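Local coordinates for SnoaL-like domain-containing protein (Catenulispora acidiphila, PDB 4H3U), which is of unknown function but adopts a ketosteroid isomerase-like fold and has been proposed to take part in trimethylamine metabolism, at residues 44-47 and 48-52; 63-67 and 68-72. All blocks are in the same frame, centred on the assembly; numbering follows the deposited sequence.

Contact 1: residues 44-47 and 48-52; sequences NALG and TLFAA
Phe50 turns the edge of its ring to the end of helix 43-47. Leu46 O and Gly47 O both lie near the ring plane at that edge, and CD2 of Phe50 comes 3.3 Å from Leu46 O. The carbonyls therefore meet ring C-H groups and not the pi face. Phe50 CG stands anti to its own carbonyl carbon (chi1 -73°), which swings the ring back beside the helix end. The side chain of Leu46 reaches the same edge, with its CD1 4.2 Å from CE2 of Phe50. Ile71 of helix 68-81 touches both side chains, and Ile131 of strand 130-138 also packs on Phe50.

The backbone makes a type I beta turn from Gly47 to Phe50. This turn carries the chain from a short helix into strand 50-51 of the ketosteroid isomerase-like alpha+beta fold. It is closed by Phe50 N to Gly47 O at 3.0 Å. Just before it, Thr48 N bonds to Asn44 O at 3.0 Å, a helical i to i-4 bond. Leu49 N bonds to Leu46 O at 3.2 Å, the shorter i to i-3 step.

Leu49 reaches back over the helix end. Its CG sits 3.6 Å from Ala45 O, and its side chain also meets Ile30 of helix 29-39. Thr48 OG1 is anti to the backbone N (chi1 -160°), which leaves the methyl CG2 between N and the carbonyl carbon, 3.3 Å from Asn44 O.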
ATOM      1  N   ASN A  44     -13.504 -19.495  -6.219  1.00  7.80           N
ATOM      2  CA  ASN A  44     -14.639 -18.823  -6.842  1.00  7.87           C
ATOM      3  C   ASN A  44     -15.349 -17.844  -5.930  1.00  7.76           C
ATOM      4  O   ASN A  44     -16.052 -16.971  -6.422  1.00  8.82           O
ATOM      5  CB  ASN A  44     -15.646 -19.830  -7.383  1.00  8.89           C
ATOM      6  CG  ASN A  44     -15.175 -20.580  -8.601  1.00 10.72           C
ATOM      7  OD1 ASN A  44     -15.356 -21.818  -8.672  1.00 16.71           O
ATOM      8  ND2 ASN A  44     -14.670 -19.884  -9.574  1.00 10.82           N
ATOM      9  N   ALA A  45     -15.197 -17.975  -4.620  1.00  7.69           N
ATOM     10  CA  ALA A  45     -15.784 -17.004  -3.717  1.00  8.64           C
ATOM     11  C   ALA A  45     -15.111 -15.646  -3.894  1.00  7.86           C
ATOM     12  O   ALA A  45     -15.769 -14.618  -3.650  1.00  8.81           O
ATOM     13  CB  ALA A  45     -15.708 -17.495  -2.262  1.00  9.22           C
ATOM     14  N   LEU A  46     -13.844 -15.605  -4.324  1.00  7.97           N
ATOM     15  CA  LEU A  46     -13.186 -14.317  -4.581  1.00  8.53           C
ATOM     16  C   LEU A  46     -13.603 -13.810  -5.966  1.00  7.82           C
ATOM     17  O   LEU A  46     -14.072 -12.678  -6.120  1.00  7.71           O
ATOM     18  CB  LEU A  46     -11.662 -14.438  -4.507  1.00  8.64           C
ATOM     19  CG  LEU A  46     -10.926 -13.102  -4.715  1.00  8.42           C
ATOM     20  CD1 LEU A  46     -11.201 -12.140  -3.592  1.00  9.22           C
ATOM     21  CD2 LEU A  46      -9.428 -13.327  -4.857  1.00  9.28           C
ATOM     22  N   GLY A  47     -13.442 -14.639  -6.999  1.00  7.95           N
ATOM     23  CA  GLY A  47     -13.764 -14.198  -8.334  1.00  8.34           C
ATOM     24  C   GLY A  47     -15.180 -13.707  -8.550  1.00  7.10           C
ATOM     25  O   GLY A  47     -15.410 -12.703  -9.276  1.00  7.68           O
ATOM     26  N   THR A  48     -16.158 -14.349  -7.934  1.00  6.78           N
ATOM     27  CA  THR A  48     -17.549 -13.986  -8.148  1.00  6.82           C
ATOM     28  C   THR A  48     -17.871 -12.555  -7.728  1.00  6.73           C
ATOM     29  O   THR A  48     -18.887 -11.994  -8.161  1.00  7.81           O
ATOM     30  CB  THR A  48     -18.488 -15.010  -7.465  1.00  8.08           C
ATOM     31  OG1 THR A  48     -19.768 -14.895  -8.070  1.00  9.48           O
ATOM     32  CG2 THR A  48     -18.569 -14.806  -5.978  1.00  7.70           C
ATOM     33  N   LEU A  49     -17.057 -11.952  -6.880  1.00  6.71           N
ATOM     34  CA  LEU A  49     -17.275 -10.576  -6.452  1.00  7.89           C
ATOM     35  C   LEU A  49     -16.968  -9.534  -7.516  1.00  7.89           C
ATOM     36  O   LEU A  49     -17.331  -8.380  -7.346  1.00  8.57           O
ATOM     37  CB  LEU A  49     -16.387 -10.273  -5.236  1.00  7.45           C
ATOM     38  CG  LEU A  49     -16.588 -11.172  -4.024  1.00  8.51           C
ATOM     39  CD1 LEU A  49     -15.584 -10.840  -2.944  1.00 10.51           C
ATOM     40  CD2 LEU A  49     -18.032 -11.089  -3.511  1.00 10.37           C
ATOM     41  N   PHE A  50     -16.293  -9.921  -8.595  1.00  6.98           N
ATOM     42  CA  PHE A  50     -15.772  -9.006  -9.587  1.00  7.31           C
ATOM     43  C   PHE A  50     -16.557  -8.946 -10.883  1.00  7.80           C
ATOM     44  O   PHE A  50     -17.154  -9.899 -11.355  1.00  8.36           O
ATOM     45  CB  PHE A  50     -14.312  -9.404  -9.934  1.00  7.85           C
ATOM     46  CG  PHE A  50     -13.342  -9.071  -8.832  1.00  7.82           C
ATOM     47  CD1 PHE A  50     -12.544  -7.942  -8.904  1.00  7.62           C
ATOM     48  CD2 PHE A  50     -13.243  -9.887  -7.706  1.00  8.06           C
ATOM     49  CE1 PHE A  50     -11.687  -7.619  -7.884  1.00  7.65           C
ATOM     50  CE2 PHE A  50     -12.397  -9.539  -6.672  1.00  7.61           C
ATOM     51  CZ  PHE A  50     -11.628  -8.403  -6.762  1.00  8.05           C
ATOM     52  N   ALA A  51     -16.535  -7.736 -11.468  1.00  8.68           N
ATOM     53  CA  ALA A  51     -17.098  -7.487 -12.772  1.00  9.44           C
ATOM     54  C   ALA A  51     -16.417  -8.348 -13.817  1.00  8.97           C
ATOM     55  O   ALA A  51     -15.268  -8.786 -13.643  1.00  9.68           O
ATOM     56  CB  ALA A  51     -16.952  -6.019 -13.146  1.00 10.47           C
ATOM     57  N   ALA A  52     -17.050  -8.497 -14.979  1.00 10.05           N
ATOM     58  CA  ALA A  52     -16.525  -9.329 -16.019  1.00 11.18           C
ATOM     59  C   ALA A  52     -15.158  -8.865 -16.494  1.00 10.66           C
ATOM     60  O   ALA A  52     -14.315  -9.691 -16.861  1.00 11.73           O
ATOM     61  CB  ALA A  52     -17.483  -9.398 -17.192  1.00 13.19           C
TER

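Contact 2: residues 63-67 and 68-72; sequences ATMTG and REQIS. With CD (cadmium ion), chain C.
Ile71 packs its CG1 against two parts of the preceding chain, Gly67 O at 3.2 Å and the CB of selenomethionine Met65 at 3.9 Å. This is the tight side of the contact. CG1 stands anti to the Ile71 carbonyl carbon (chi1 -67°), which brings it up to the oxygen end of the Gly67 carbonyl. Ile71 N bonds to the same oxygen at 3.0 Å. Tyr56 of strand 54-58 and Leu46 of helix 43-47 also touch Ile71. With an alanine here, CG1 and CD1 would be missing, and a gap would probably open between Met65, Tyr56 and Leu46.

Gln70 lies on the solvent side. Its extended side chain reaches across to the strand backbone. OE1 accepts Thr66 N at 2.9 Å in a nearly straight bond (170° at the hydrogen), with the donor tilted 28° from the amide carbonyl plane. A water also donates to OE1, so two bonds hold this oxygen. A second water links Thr66 O to Gln70 N. Farther out, Glu69 sends its extended chain away from the strand, and its OE1 binds a cadmium ion at 2.3 Å.

Gly67 has a positive phi, where a side chain would jam against the preceding carbonyl. It is the N-cap residue of helix 68-81. The result is a tight strand-to-helix turn joining an outer sheet strand to a helix of the ketosteroid isomerase-like fold.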
ATOM      1  N   ALA A  63       1.646  -8.800  -9.605  1.00 11.23           N
ATOM      2  CA  ALA A  63       0.764  -9.663 -10.361  1.00 11.63           C
ATOM      3  C   ALA A  63      -0.470  -8.876 -10.784  1.00  9.74           C
ATOM      4  O   ALA A  63      -1.040  -8.158  -9.989  1.00 11.57           O
ATOM      5  CB  ALA A  63       0.316 -10.841  -9.510  1.00 14.52           C
ATOM      6  N   THR A  64      -0.910  -9.112 -12.017  0.50 10.38           N
ATOM      7  CA  THR A  64      -2.073  -8.477 -12.631  0.50  9.61           C
ATOM      8  C   THR A  64      -3.047  -9.490 -13.251  0.50  8.98           C
ATOM      9  O   THR A  64      -2.662 -10.279 -14.129  0.50 10.09           O
ATOM     10  CB  THR A  64      -1.576  -7.482 -13.702  0.50 11.96           C
ATOM     11  OG1 THR A  64      -0.809  -8.162 -14.706  0.50 15.26           O
ATOM     12  CG2 THR A  64      -0.676  -6.484 -13.081  0.50 13.08           C
HETATM   13  N   MSE A  65      -4.311  -9.443 -12.826  1.00  8.40           N
HETATM   14  CA  MSE A  65      -5.330 -10.382 -13.306  1.00  8.06           C
HETATM   15  C   MSE A  65      -6.547  -9.596 -13.752  1.00  8.36           C
HETATM   16  O   MSE A  65      -6.858  -8.553 -13.192  1.00  9.32           O
HETATM   17  CB  MSE A  65      -5.781 -11.333 -12.178  1.00  8.79           C
HETATM   18  CG  MSE A  65      -4.822 -12.467 -11.859  1.00 10.31           C
HETATM   19 SE   MSE A  65      -3.144 -12.032 -10.949  1.00 12.86          SE
HETATM   20  CE  MSE A  65      -3.837 -10.908  -9.522  1.00 10.43           C
ATOM     21  N   THR A  66      -7.218 -10.077 -14.808  1.00  7.93           N
ATOM     22  CA  THR A  66      -8.438  -9.460 -15.319  1.00  7.96           C
ATOM     23  C   THR A  66      -9.502 -10.532 -15.501  1.00  7.38           C
ATOM     24  O   THR A  66      -9.228 -11.556 -16.144  1.00  9.11           O
ATOM     25  CB  THR A  66      -8.156  -8.730 -16.674  1.00 10.23           C
ATOM     26  OG1 THR A  66      -7.132  -7.751 -16.442  1.00 15.67           O
ATOM     27  CG2 THR A  66      -9.377  -8.078 -17.207  1.00 11.72           C
ATOM     28  N   GLY A  67     -10.697 -10.241 -14.999  1.00  7.88           N
ATOM     29  CA  GLY A  67     -11.818 -11.147 -15.136  1.00  7.78           C
ATOM     30  C   GLY A  67     -11.880 -12.191 -14.043  1.00  7.51           C
ATOM     31  O   GLY A  67     -10.917 -12.445 -13.347  1.00  7.71           O
ATOM     32  N   ARG A  68     -13.078 -12.759 -13.827  1.00  7.24           N
ATOM     33  CA  ARG A  68     -13.300 -13.649 -12.731  1.00  7.09           C
ATOM     34  C   ARG A  68     -12.480 -14.893 -12.754  1.00  7.40           C
ATOM     35  O   ARG A  68     -12.061 -15.372 -11.678  1.00  7.71           O
ATOM     36  CB  ARG A  68     -14.803 -13.983 -12.624  1.00  6.67           C
ATOM     37  CG  ARG A  68     -15.700 -12.765 -12.357  1.00  7.26           C
ATOM     38  CD  ARG A  68     -17.074 -13.154 -11.851  1.00  8.18           C
ATOM     39  NE  ARG A  68     -17.916 -13.648 -12.905  1.00  8.70           N
ATOM     40  CZ  ARG A  68     -18.512 -12.865 -13.787  1.00  8.89           C
ATOM     41  NH1 ARG A  68     -18.303 -11.551 -13.738  1.00  8.75           N
ATOM     42  NH2 ARG A  68     -19.274 -13.419 -14.712  1.00 10.95           N
ATOM     43  N   GLU A  69     -12.280 -15.522 -13.909  1.00  7.10           N
ATOM     44  CA  GLU A  69     -11.469 -16.719 -13.963  1.00  7.11           C
ATOM     45  C   GLU A  69     -10.047 -16.451 -13.503  1.00  6.58           C
ATOM     46  O   GLU A  69      -9.503 -17.220 -12.676  1.00  7.53           O
ATOM     47  CB  GLU A  69     -11.480 -17.424 -15.312  1.00  7.30           C
ATOM     48  CG  GLU A  69     -12.838 -18.014 -15.701  1.00  7.90           C
ATOM     49  CD  GLU A  69     -12.697 -18.866 -16.944  1.00  9.94           C
ATOM     50  OE1 GLU A  69     -12.850 -18.362 -18.029  1.00 12.36           O
ATOM     51  OE2 GLU A  69     -12.224 -20.023 -16.814  1.00 17.18           O
ATOM     52  N   GLN A  70      -9.401 -15.414 -14.038  1.00  6.59           N
ATOM     53  CA  GLN A  70      -8.029 -15.108 -13.609  1.00  7.16           C
ATOM     54  C   GLN A  70      -7.965 -14.742 -12.124  1.00  6.84           C
ATOM     55  O   GLN A  70      -7.041 -15.090 -11.420  1.00  7.62           O
ATOM     56  CB  GLN A  70      -7.397 -13.986 -14.437  1.00  7.20           C
ATOM     57  CG  GLN A  70      -7.109 -14.355 -15.885  1.00  7.09           C
ATOM     58  CD  GLN A  70      -6.177 -13.397 -16.573  1.00  7.26           C
ATOM     59  OE1 GLN A  70      -5.900 -12.324 -16.070  1.00  7.92           O
ATOM     60  NE2 GLN A  70      -5.678 -13.807 -17.714  1.00  7.42           N
ATOM     61  N   ILE A  71      -8.968 -14.006 -11.659  1.00  7.02           N
ATOM     62  CA  ILE A  71      -8.981 -13.533 -10.257  1.00  7.19           C
ATOM     63  C   ILE A  71      -9.171 -14.706  -9.284  1.00  7.07           C
ATOM     64  O   ILE A  71      -8.433 -14.841  -8.298  1.00  8.20           O
ATOM     65  CB  ILE A  71      -9.958 -12.410 -10.047  1.00  7.47           C
ATOM     66  CG1 ILE A  71      -9.483 -11.155 -10.818  1.00  7.99           C
ATOM     67  CG2 ILE A  71     -10.156 -12.107  -8.556  1.00  8.44           C
ATOM     68  CD1 ILE A  71     -10.498 -10.024 -10.895  1.00  8.91           C
ATOM     69  N   SER A  72     -10.126 -15.603  -9.570  1.00  7.65           N
ATOM     70  CA  SER A  72     -10.243 -16.816  -8.787  1.00  7.78           C
ATOM     71  C   SER A  72      -8.910 -17.602  -8.870  1.00  7.53           C
ATOM     72  O   SER A  72      -8.439 -18.155  -7.866  1.00  7.95           O
ATOM     73  CB  SER A  72     -11.376 -17.632  -9.334  1.00  8.69           C
ATOM     74  OG  SER A  72     -12.604 -17.000  -9.107  1.00 12.35           O
TER
HETATM   75 CD    CD C 201     -12.892 -19.888 -19.716  1.00 13.50          CD
HETATM   76  O   HOH W   1      -4.360 -10.312 -17.088  1.00 21.04           O
HETATM   77  O   HOH W   2     -10.392 -14.056 -16.340  1.00 12.23           O
HETATM   78  O   HOH W   3     -13.877 -21.893 -18.835  1.00 46.32           O

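From the N terminus, helix 29-39 comes first and is followed by contact 1, which closes the turn from helix 43-47 into strand 50-51. The chain then runs through strand 54-58 and reaches contact 2, where strand 63-66 turns into helix 68-81. The two contacts lie in series, neither nested nor crossed, with centres about 9 Å apart. They meet directly. Arg68 NH1 probably donates to Phe50 O at 3.1 Å, and Arg68 CG packs on Gly47 O. Ser72 OG lies against Gly47 CA and bonds to Pro43 O. Together they join the short helix and its turn to the start of helix 68-81, beside strands 54-58 and 130-138.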